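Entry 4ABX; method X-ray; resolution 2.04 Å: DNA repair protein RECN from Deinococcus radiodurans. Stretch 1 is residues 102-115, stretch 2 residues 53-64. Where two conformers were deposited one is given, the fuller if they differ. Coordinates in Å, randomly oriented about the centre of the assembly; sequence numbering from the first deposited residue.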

# COMPACT_ATOMS: atom_id res chain seq x y z
N SER A 102 7.56 4.00 11.59
CA SER A 102 8.22 2.70 11.74
C SER A 102 8.57 2.10 10.38
O SER A 102 9.66 1.56 10.19
CB SER A 102 7.33 1.73 12.52
OG SER A 102 7.13 2.16 13.85
N VAL A 103 7.63 2.19 9.45
CA VAL A 103 7.83 1.63 8.12
C VAL A 103 8.94 2.35 7.37
O VAL A 103 9.76 1.72 6.70
CB VAL A 103 6.52 1.64 7.29
CG1 VAL A 103 6.82 1.46 5.81
CG2 VAL A 103 5.58 0.54 7.77
N GLN A 104 8.97 3.67 7.50
CA GLN A 104 10.00 4.48 6.86
C GLN A 104 11.37 4.21 7.48
O GLN A 104 12.37 4.10 6.78
CB GLN A 104 9.64 5.97 6.95
CG GLN A 104 8.36 6.32 6.21
CD GLN A 104 7.93 7.76 6.41
OE1 GLN A 104 8.01 8.31 7.51
NE2 GLN A 104 7.47 8.40 5.33
N ALA A 105 11.39 4.10 8.80
CA ALA A 105 12.62 3.81 9.53
C ALA A 105 13.17 2.46 9.07
O ALA A 105 14.36 2.32 8.80
CB ALA A 105 12.37 3.82 11.03
N ILE A 106 12.29 1.47 8.98
CA ILE A 106 12.68 0.14 8.53
C ILE A 106 13.23 0.18 7.10
O ILE A 106 14.24 -0.45 6.79
CB ILE A 106 11.53 -0.86 8.63
CG1 ILE A 106 11.24 -1.17 10.11
CG2 ILE A 106 11.86 -2.14 7.87
CD1 ILE A 106 9.94 -1.94 10.31
N ALA A 107 12.55 0.92 6.22
CA ALA A 107 13.02 1.08 4.85
C ALA A 107 14.41 1.72 4.80
O ALA A 107 15.22 1.40 3.94
CB ALA A 107 12.01 1.89 4.03
N GLY A 108 14.67 2.62 5.74
CA GLY A 108 15.98 3.25 5.85
C GLY A 108 17.09 2.29 6.23
O GLY A 108 18.18 2.32 5.65
N GLU A 109 16.82 1.43 7.21
CA GLU A 109 17.81 0.45 7.65
C GLU A 109 18.09 -0.58 6.55
O GLU A 109 19.23 -1.01 6.35
CB GLU A 109 17.36 -0.25 8.92
CG GLU A 109 18.33 -0.10 10.08
CD GLU A 109 17.99 1.08 10.96
OE1 GLU A 109 16.94 1.03 11.62
OE2 GLU A 109 18.78 2.05 10.99
N LEU A 110 17.03 -0.97 5.85
CA LEU A 110 17.16 -1.88 4.72
C LEU A 110 18.06 -1.28 3.65
O LEU A 110 18.91 -1.97 3.08
CB LEU A 110 15.79 -2.22 4.15
CG LEU A 110 14.91 -3.11 5.03
CD1 LEU A 110 13.52 -3.27 4.43
CD2 LEU A 110 15.57 -4.47 5.26
N ARG A 111 17.86 -0.00 3.36
CA ARG A 111 18.67 0.68 2.36
C ARG A 111 20.14 0.65 2.79
O ARG A 111 21.03 0.50 1.95
CB ARG A 111 18.20 2.13 2.18
CG ARG A 111 18.67 2.76 0.88
CD ARG A 111 18.31 4.24 0.83
NE ARG A 111 16.91 4.49 1.20
CZ ARG A 111 15.89 4.43 0.35
NH1 ARG A 111 16.10 4.12 -0.92
NH2 ARG A 111 14.66 4.68 0.77
N ASP A 112 20.38 0.78 4.09
CA ASP A 112 21.73 0.68 4.63
C ASP A 112 22.32 -0.71 4.43
O ASP A 112 23.50 -0.85 4.13
CB ASP A 112 21.76 1.05 6.12
CG ASP A 112 21.63 2.55 6.35
OD1 ASP A 112 21.81 3.32 5.39
OD2 ASP A 112 21.36 2.95 7.51
N VAL A 113 21.49 -1.74 4.61
CA VAL A 113 21.95 -3.11 4.40
C VAL A 113 22.43 -3.28 2.96
O VAL A 113 23.51 -3.80 2.71
CB VAL A 113 20.85 -4.16 4.68
CG1 VAL A 113 21.29 -5.55 4.20
CG2 VAL A 113 20.49 -4.18 6.16
N ALA A 114 21.61 -2.83 2.01
CA ALA A 114 21.94 -2.95 0.60
C ALA A 114 23.18 -2.14 0.26
O ALA A 114 24.09 -2.63 -0.39
CB ALA A 114 20.76 -2.51 -0.26
N GLU A 115 23.21 -0.89 0.72
CA GLU A 115 24.31 0.01 0.42
C GLU A 115 25.64 -0.46 0.99
O GLU A 115 26.70 -0.17 0.43
CB GLU A 115 24.00 1.43 0.90
CG GLU A 115 22.92 2.14 0.10
CD GLU A 115 22.58 3.51 0.65
OE1 GLU A 115 23.05 3.84 1.76
OE2 GLU A 115 21.85 4.26 -0.03
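Stretch 2 53-64: AAAGGVELLSDG

Two helices can pack closely when small residues let the backbones approach and larger side chains fill the hollows beside them, and this pair from the DNA repair protein RecN illustrates the principle. Residues 102-115 are helical throughout. Stretch 2 is helical from Ala53 to Asp63, with a wider pi-type turn at 59-63, and leaves helical geometry at Gly64. The helices run roughly antiparallel: their N-to-C directions differ by 147° (signed crossing angle -147°), and their axes come within 8.2 Å. Thus the start of stretch 1 meets the later part of stretch 2, and the contact then moves back toward Ala54, burying 546 Å² in all.

Along stretch 1, the first contact is made by Val103, whose CG1 lies 4.1 Å from CD2 of Leu61. One turn on, Ile106 CG2 approaches Leu61 CD1 to 4.0 Å. Ala107 points toward stretch 2, and its small side chain lies where the backbones come close: Ala107 CA is 5.2 Å from Val58 CA. Ala107 CB touches Leu61 CB at 4.1 Å and Ser62 CB at 3.9 Å, while Ala107 O lies 3.6 Å from Val58 CG2. Val103, Ile106, Ala107 and Leu110 form the hole that receives Leu61 as a knob.

Leu110 returns the arrangement, fitting as a knob among Ala54, Gly57, Val58 and Leu61. Leu110 CB is 3.7 Å from Val58 CG2, and Leu110 CD1 is 4.1 Å from Leu61 CD1. The absence of a side chain at Gly57 matters here, since an ideal CB on that residue would lie 3.0 Å from Leu110 CD1, a clash. Close approach recurs at Ala54, whose CA is 5.1 Å from the CA of Leu110 and whose CB sits 3.5 Å from the Leu110 carbonyl O.

Arg111 adds a polar clasp to this apolar packing. Its CA-to-CB bond points sideways, but the end of the side chain comes nearer to stretch 2 and forms a salt bridge with Asp63. Arg111 NH1 donates a hydrogen bond to Asp63 OD2 at 2.8 Å, and Arg111 NH2 donates a longer one to Asp63 OD1 at 3.3 Å, so two nitrogens engage both carboxylate oxygens. Val58 covers one face of the guanidinium, its CG1 3.6 Å from Arg111 NH1.

The walk ends around Ala54, where Val113 CG1 lies 3.8 Å from Ala54 CB and Ala114 CB is 4.2 Å from that same Ala54 CB. Gln104, Gly108, Glu109, Asp112 and Glu115 make no contact with stretch 2.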

# COMPACT_ATOMS: atom_id res chain seq x y z
N ALA A 53 17.26 -9.11 -1.04
CA ALA A 53 16.13 -9.05 -0.10
C ALA A 53 15.92 -7.62 0.39
O ALA A 53 14.80 -7.12 0.41
CB ALA A 53 16.37 -9.99 1.08
N ALA A 54 17.00 -6.97 0.81
CA ALA A 54 16.93 -5.59 1.28
C ALA A 54 16.49 -4.62 0.18
O ALA A 54 15.78 -3.65 0.45
CB ALA A 54 18.27 -5.16 1.87
N ALA A 55 16.92 -4.88 -1.06
CA ALA A 55 16.50 -4.04 -2.18
C ALA A 55 15.00 -4.17 -2.46
O ALA A 55 14.31 -3.17 -2.68
CB ALA A 55 17.31 -4.37 -3.43
N GLY A 56 14.51 -5.40 -2.46
CA GLY A 56 13.10 -5.66 -2.68
C GLY A 56 12.23 -5.00 -1.62
O GLY A 56 11.20 -4.41 -1.94
N GLY A 57 12.66 -5.09 -0.37
CA GLY A 57 11.93 -4.48 0.73
C GLY A 57 11.84 -2.97 0.61
O GLY A 57 10.79 -2.38 0.85
N VAL A 58 12.96 -2.35 0.25
CA VAL A 58 13.00 -0.91 0.05
C VAL A 58 12.01 -0.49 -1.04
O VAL A 58 11.27 0.49 -0.88
CB VAL A 58 14.43 -0.45 -0.30
CG1 VAL A 58 14.42 0.99 -0.81
CG2 VAL A 58 15.32 -0.58 0.92
N GLU A 59 12.00 -1.23 -2.14
CA GLU A 59 11.09 -0.95 -3.25
C GLU A 59 9.62 -0.97 -2.82
O GLU A 59 8.86 -0.06 -3.13
CB GLU A 59 11.33 -1.94 -4.38
CG GLU A 59 10.72 -1.53 -5.71
CD GLU A 59 11.46 -0.37 -6.36
OE1 GLU A 59 12.49 0.06 -5.81
OE2 GLU A 59 11.00 0.09 -7.43
N LEU A 60 9.23 -2.02 -2.10
CA LEU A 60 7.83 -2.23 -1.71
C LEU A 60 7.38 -1.32 -0.57
O LEU A 60 6.21 -0.96 -0.48
CB LEU A 60 7.59 -3.69 -1.32
CG LEU A 60 7.66 -4.75 -2.43
CD1 LEU A 60 7.88 -6.14 -1.83
CD2 LEU A 60 6.42 -4.72 -3.31
N LEU A 61 8.31 -0.96 0.31
CA LEU A 61 7.95 -0.15 1.46
C LEU A 61 7.97 1.34 1.13
O LEU A 61 7.25 2.12 1.75
CB LEU A 61 8.88 -0.42 2.65
CG LEU A 61 8.78 -1.77 3.36
CD1 LEU A 61 9.69 -1.77 4.58
CD2 LEU A 61 7.34 -2.09 3.77
N SER A 62 8.79 1.73 0.15
CA SER A 62 9.14 3.14 0.02
C SER A 62 9.36 3.66 -1.41
O SER A 62 8.76 4.65 -1.80
CB SER A 62 10.38 3.43 0.87
OG SER A 62 10.66 4.82 0.91
N ASP A 63 10.22 2.99 -2.18
CA ASP A 63 10.70 3.55 -3.44
C ASP A 63 9.87 3.23 -4.69
O ASP A 63 9.90 3.98 -5.66
CB ASP A 63 12.16 3.14 -3.68
CG ASP A 63 13.13 3.88 -2.78
OD1 ASP A 63 12.67 4.51 -1.80
OD2 ASP A 63 14.35 3.83 -3.06
N GLY A 64 9.15 2.12 -4.67
CA GLY A 64 8.33 1.75 -5.81
C GLY A 64 7.29 2.81 -6.12
O GLY A 64 6.92 3.60 -5.24